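Local coordinates for takeout-like protein 1 (Epiphyas postvittana, PDB 3E8T), which probably acts as a carrier of hydrophobic ligands in insects, and holds a ubiquinone-8 molecule in a long internal pocket, at residues A[144-152]-A[190-199]. Numbering follows the deposited sequence.
With UQ8 (Ubiquinone-8), chain B.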
loop_
_atom_site.group_PDB
_atom_site.type_symbol
_atom_site.label_atom_id
_atom_site.label_comp_id
_atom_site.label_asym_id
_atom_site.label_seq_id
_atom_site.Cartn_x
_atom_site.Cartn_y
_atom_site.Cartn_z
ATOM N N LYS A 144 8.159 -9.905 11.396
ATOM C CA LYS A 144 7.838 -9.443 12.731
ATOM C C LYS A 144 7.186 -8.060 12.686
ATOM O O LYS A 144 6.020 -7.893 13.148
ATOM C CB LYS A 144 9.090 -9.420 13.598
ATOM C CG LYS A 144 9.708 -10.792 13.806
ATOM C CD LYS A 144 8.788 -11.793 14.487
ATOM C CE LYS A 144 9.485 -13.131 14.696
ATOM N NZ LYS A 144 8.602 -14.100 15.478
ATOM N N LYS A 145 7.885 -7.061 12.218
ATOM C CA LYS A 145 7.371 -5.689 12.205
ATOM C C LYS A 145 7.726 -5.074 10.870
ATOM O O LYS A 145 8.591 -5.590 10.144
ATOM C CB LYS A 145 8.016 -4.850 13.344
ATOM C CG LYS A 145 7.672 -5.341 14.688
ATOM C CD LYS A 145 8.199 -4.523 15.871
ATOM C CE LYS A 145 7.729 -3.092 15.898
ATOM N NZ LYS A 145 8.282 -2.418 17.144
ATOM N N TYR A 146 7.077 -3.976 10.546
ATOM C CA TYR A 146 7.411 -3.226 9.378
ATOM C C TYR A 146 7.226 -1.754 9.601
ATOM O O TYR A 146 6.476 -1.296 10.511
ATOM C CB TYR A 146 6.562 -3.682 8.164
ATOM C CG TYR A 146 5.118 -3.304 8.298
ATOM C CD1 TYR A 146 4.620 -2.134 7.746
ATOM C CD2 TYR A 146 4.246 -4.112 9.040
ATOM C CE1 TYR A 146 3.299 -1.777 7.916
ATOM C CE2 TYR A 146 2.917 -3.761 9.197
ATOM C CZ TYR A 146 2.464 -2.601 8.628
ATOM O OH TYR A 146 1.129 -2.282 8.808
ATOM N N THR A 147 7.874 -0.985 8.732
ATOM C CA THR A 147 7.599 0.439 8.549
ATOM C C THR A 147 7.458 0.748 7.075
ATOM O O THR A 147 8.090 0.087 6.262
ATOM C CB THR A 147 8.708 1.328 9.092
ATOM O OG1 THR A 147 9.905 1.098 8.388
ATOM C CG2 THR A 147 8.959 1.084 10.576
ATOM N N VAL A 148 6.604 1.703 6.741
ATOM C CA VAL A 148 6.454 2.124 5.377
ATOM C C VAL A 148 6.447 3.638 5.339
ATOM O O VAL A 148 5.813 4.289 6.188
ATOM C CB VAL A 148 5.181 1.568 4.756
ATOM C CG1 VAL A 148 5.172 1.810 3.275
ATOM C CG2 VAL A 148 5.017 0.101 5.044
ATOM N N THR A 149 7.109 4.173 4.338
ATOM C CA THR A 149 7.031 5.573 3.986
ATOM C C THR A 149 6.700 5.687 2.489
ATOM O O THR A 149 6.901 4.762 1.736
ATOM C CB THR A 149 8.303 6.334 4.290
ATOM O OG1 THR A 149 9.355 5.780 3.518
ATOM C CG2 THR A 149 8.652 6.278 5.792
ATOM N N PHE A 150 6.221 6.849 2.100
ATOM C CA PHE A 150 5.795 7.066 0.744
ATOM C C PHE A 150 6.154 8.480 0.265
ATOM O O PHE A 150 6.346 9.419 1.069
ATOM C CB PHE A 150 4.278 6.801 0.587
ATOM C CG PHE A 150 3.413 7.838 1.212
ATOM C CD1 PHE A 150 3.019 8.953 0.516
ATOM C CD2 PHE A 150 3.100 7.756 2.557
ATOM C CE1 PHE A 150 2.269 9.943 1.120
ATOM C CE2 PHE A 150 2.340 8.765 3.171
ATOM C CZ PHE A 150 1.967 9.852 2.444
ATOM N N ASP A 151 6.191 8.612 -1.043
ATOM C CA ASP A 151 6.399 9.911 -1.679
ATOM C C ASP A 151 5.687 9.876 -3.026
ATOM O O ASP A 151 6.091 9.110 -3.921
ATOM C CB ASP A 151 7.907 10.078 -1.882
ATOM C CG ASP A 151 8.306 11.337 -2.578
ATOM O OD1 ASP A 151 7.470 12.153 -2.926
ATOM O OD2 ASP A 151 9.553 11.508 -2.806
ATOM N N VAL A 152 4.610 10.646 -3.174
ATOM C CA VAL A 152 3.944 10.767 -4.477
ATOM C C VAL A 152 4.745 11.737 -5.306
ATOM O O VAL A 152 4.833 12.923 -4.979
ATOM C CB VAL A 152 2.488 11.233 -4.331
ATOM C CG1 VAL A 152 1.858 11.271 -5.706
ATOM C CG2 VAL A 152 1.700 10.338 -3.356
ATOM N N GLY A 190 -1.954 11.007 3.583
ATOM C CA GLY A 190 -1.615 9.722 2.975
ATOM C C GLY A 190 -1.366 8.623 3.964
ATOM O O GLY A 190 -1.657 7.451 3.674
ATOM N N LYS A 191 -0.830 8.940 5.129
ATOM C CA LYS A 191 -0.424 7.884 6.072
ATOM C C LYS A 191 -1.556 6.920 6.461
ATOM O O LYS A 191 -1.358 5.707 6.419
ATOM C CB LYS A 191 0.224 8.495 7.317
ATOM C CG LYS A 191 0.720 7.488 8.326
ATOM C CD LYS A 191 1.491 8.118 9.511
ATOM C CE LYS A 191 2.014 7.096 10.551
ATOM N NZ LYS A 191 2.740 5.935 9.928
ATOM N N PRO A 192 -2.736 7.423 6.866
ATOM C CA PRO A 192 -3.777 6.463 7.200
ATOM C C PRO A 192 -4.244 5.579 6.038
ATOM O O PRO A 192 -4.664 4.414 6.232
ATOM C CB PRO A 192 -4.907 7.329 7.779
ATOM C CG PRO A 192 -4.622 8.661 7.386
ATOM C CD PRO A 192 -3.176 8.796 7.171
ATOM N N VAL A 193 -4.225 6.136 4.838
ATOM C CA VAL A 193 -4.616 5.370 3.670
ATOM C C VAL A 193 -3.570 4.298 3.356
ATOM O O VAL A 193 -3.868 3.123 3.149
ATOM C CB VAL A 193 -4.844 6.340 2.485
ATOM C CG1 VAL A 193 -5.253 5.575 1.219
ATOM C CG2 VAL A 193 -5.892 7.388 2.878
ATOM N N MET A 194 -2.299 4.703 3.376
ATOM C CA MET A 194 -1.199 3.764 3.200
ATOM C C MET A 194 -1.317 2.638 4.225
ATOM O O MET A 194 -1.121 1.474 3.887
ATOM C CB MET A 194 0.154 4.474 3.367
ATOM C CG MET A 194 1.353 3.507 3.375
ATOM S SD MET A 194 2.928 4.384 3.413
ATOM C CE MET A 194 2.945 5.148 5.052
ATOM N N GLU A 195 -1.599 2.977 5.482
ATOM C CA GLU A 195 -1.641 1.964 6.548
ATOM C C GLU A 195 -2.776 0.993 6.323
ATOM O O GLU A 195 -2.658 -0.210 6.628
ATOM C CB GLU A 195 -1.745 2.594 7.920
ATOM C CG GLU A 195 -1.930 1.604 9.075
ATOM C CD GLU A 195 -0.795 0.579 9.370
ATOM O OE1 GLU A 195 0.189 0.364 8.598
ATOM O OE2 GLU A 195 -0.936 -0.077 10.434
ATOM N N ALA A 196 -3.916 1.462 5.825
ATOM C CA ALA A 196 -5.080 0.574 5.583
ATOM C C ALA A 196 -4.642 -0.517 4.600
ATOM O O ALA A 196 -5.063 -1.680 4.673
ATOM C CB ALA A 196 -6.253 1.388 4.991
ATOM N N ALA A 197 -3.821 -0.125 3.641
ATOM C CA ALA A 197 -3.337 -1.105 2.671
ATOM C C ALA A 197 -2.205 -1.950 3.230
ATOM O O ALA A 197 -2.196 -3.171 3.094
ATOM C CB ALA A 197 -2.916 -0.418 1.419
ATOM N N ALA A 198 -1.213 -1.277 3.814
ATOM C CA ALA A 198 -0.006 -1.965 4.244
ATOM C C ALA A 198 -0.273 -3.029 5.299
ATOM O O ALA A 198 0.341 -4.085 5.302
ATOM C CB ALA A 198 1.024 -0.950 4.767
ATOM N N LYS A 199 -1.193 -2.765 6.217
ATOM C CA LYS A 199 -1.416 -3.744 7.273
ATOM C C LYS A 199 -1.947 -5.054 6.691
ATOM O O LYS A 199 -1.545 -6.148 7.121
ATOM C CB LYS A 199 -2.358 -3.190 8.346
ATOM C CG LYS A 199 -3.797 -3.005 7.954
ATOM C CD LYS A 199 -4.440 -2.086 9.002
ATOM C CE LYS A 199 -5.921 -2.175 9.075
ATOM N NZ LYS A 199 -6.422 -1.198 10.095
HETATM C C45 UQ8 B . -11.749 13.759 0.887
HETATM C C44 UQ8 B . -10.534 14.669 1.082
HETATM C C46 UQ8 B . -10.943 16.092 0.805
HETATM C C43 UQ8 B . -9.352 14.281 0.212
HETATM C C42 UQ8 B . -9.104 12.765 0.248
HETATM C C41 UQ8 B . -8.563 12.375 1.617
HETATM C C39 UQ8 B . -7.414 11.401 1.467
HETATM C C40 UQ8 B . -7.437 10.031 2.140
HETATM C C38 UQ8 B . -6.296 11.780 0.774
HETATM C C37 UQ8 B . -5.187 10.973 0.565
HETATM C C36 UQ8 B . -4.359 11.687 -0.504
HETATM C C34 UQ8 B . -3.185 10.863 -0.998
HETATM C C35 UQ8 B . -2.524 11.378 -2.104
HETATM C C33 UQ8 B . -2.866 9.638 -0.416
HETATM C C32 UQ8 B . -1.812 8.782 -0.720
HETATM C C31 UQ8 B . -2.231 7.344 -0.314
HETATM C C29 UQ8 B . -1.105 6.328 -0.440
HETATM C C30 UQ8 B . 0.331 6.677 0.066
HETATM C C28 UQ8 B . -1.357 5.086 -1.013
HETATM C C27 UQ8 B . -0.418 4.077 -1.189
HETATM C C26 UQ8 B . -1.062 2.684 -1.123
HETATM C C24 UQ8 B . -0.065 1.604 -1.556
HETATM C C25 UQ8 B . 0.396 1.506 -3.020
HETATM C C23 UQ8 B . 0.425 0.720 -0.620
HETATM C C22 UQ8 B . 1.326 -0.327 -0.834
HETATM C C21 UQ8 B . 1.744 -0.970 0.488
HETATM C C19 UQ8 B . 2.973 -1.876 0.412
HETATM C C20 UQ8 B . 3.441 -2.344 1.789
HETATM C C18 UQ8 B . 2.817 -3.032 -0.586
HETATM C C17 UQ8 B . 4.032 -3.970 -0.554
HETATM C C16 UQ8 B . 4.155 -4.835 -1.820
HETATM C C14 UQ8 B . 5.132 -5.973 -1.545
HETATM C C15 UQ8 B . 6.393 -5.689 -0.708
HETATM C C13 UQ8 B . 4.889 -7.265 -2.007
HETATM C C12 UQ8 B . 5.749 -8.331 -1.757
HETATM C C11 UQ8 B . 5.702 -9.430 -2.838
HETATM C C9 UQ8 B . 7.015 -10.233 -2.883
HETATM C C10 UQ8 B . 7.850 -10.065 -1.602
HETATM C C8 UQ8 B . 6.685 -11.700 -3.140
HETATM C C7 UQ8 B . 6.946 -12.594 -1.924
HETATM C C6 UQ8 B . 8.425 -13.030 -1.789
HETATM C C1 UQ8 B . 9.040 -12.987 -0.532
HETATM C C1M UQ8 B . 8.291 -12.542 0.556
HETATM C C2 UQ8 B . 10.376 -13.367 -0.352
HETATM O O2 UQ8 B . 10.915 -13.332 0.758
HETATM C C3 UQ8 B . 11.121 -13.808 -1.434
HETATM O O3 UQ8 B . 12.420 -14.179 -1.256
HETATM C C3M UQ8 B . 12.488 -15.544 -0.845
HETATM C C4 UQ8 B . 10.542 -13.857 -2.696
HETATM O O4 UQ8 B . 11.292 -14.295 -3.751
HETATM C C4M UQ8 B . 12.517 -13.551 -3.845
HETATM C C5 UQ8 B . 9.206 -13.470 -2.873
HETATM O O5 UQ8 B . 8.716 -13.534 -4.003
#
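M194 of segment 190-199 lays its thioether against V148 and F150 of segment 144-152, an example of an unbranched side chain bridging helix and strand beside a bound lipid. Its CB, already directed at the strand, lies 4.0 Å from UQ8 C30. CG continues outward, anti to the backbone N (chi1 172°), and brushes CG1 of V148. At SD the chain arrives between two strand residues: CG1 of V148 lies 3.4 Å from the sulfur and CD2 of F150 lies 3.5 Å from it, the latter an oblique Met-aromatic contact. A bend at chi3 (68°) then turns CE toward the strand backbone, where it meets the carbonyl O of V148 and also CD2 of F150. M194 and V148 are each modelled in two positions, and these contacts hold for the conformers described.

The F150 ring serves protein and ligand together. One face receives the C30 methyl of ubiquinone-8, offset toward the rim, while CZ rests 3.6 Å from CA of G190, a residue with no side chain to stand between ring and helix. Trimming F150 to an alanine is likely to open a gap beside the isoprenoid chain, leaving C30 without its aromatic cover and the M194 sulfur without its ring partner.

Four residues before F150, the contact becomes polar. Y146 OH donates a 2.8 Å hydrogen bond to E195 OE1 on its syn side, 25° out of the carboxylate plane, while CE1 of the same ring packs on CB of A198.

Strand 139-153 and helix 182-211 thus form part of the wall of the ubiquinone pocket, to which F150, G190, V193 and M194 belong. Strand 113-133 pairs with the first element, and strand 42-51 packs against the helix through P192, A196 and A197.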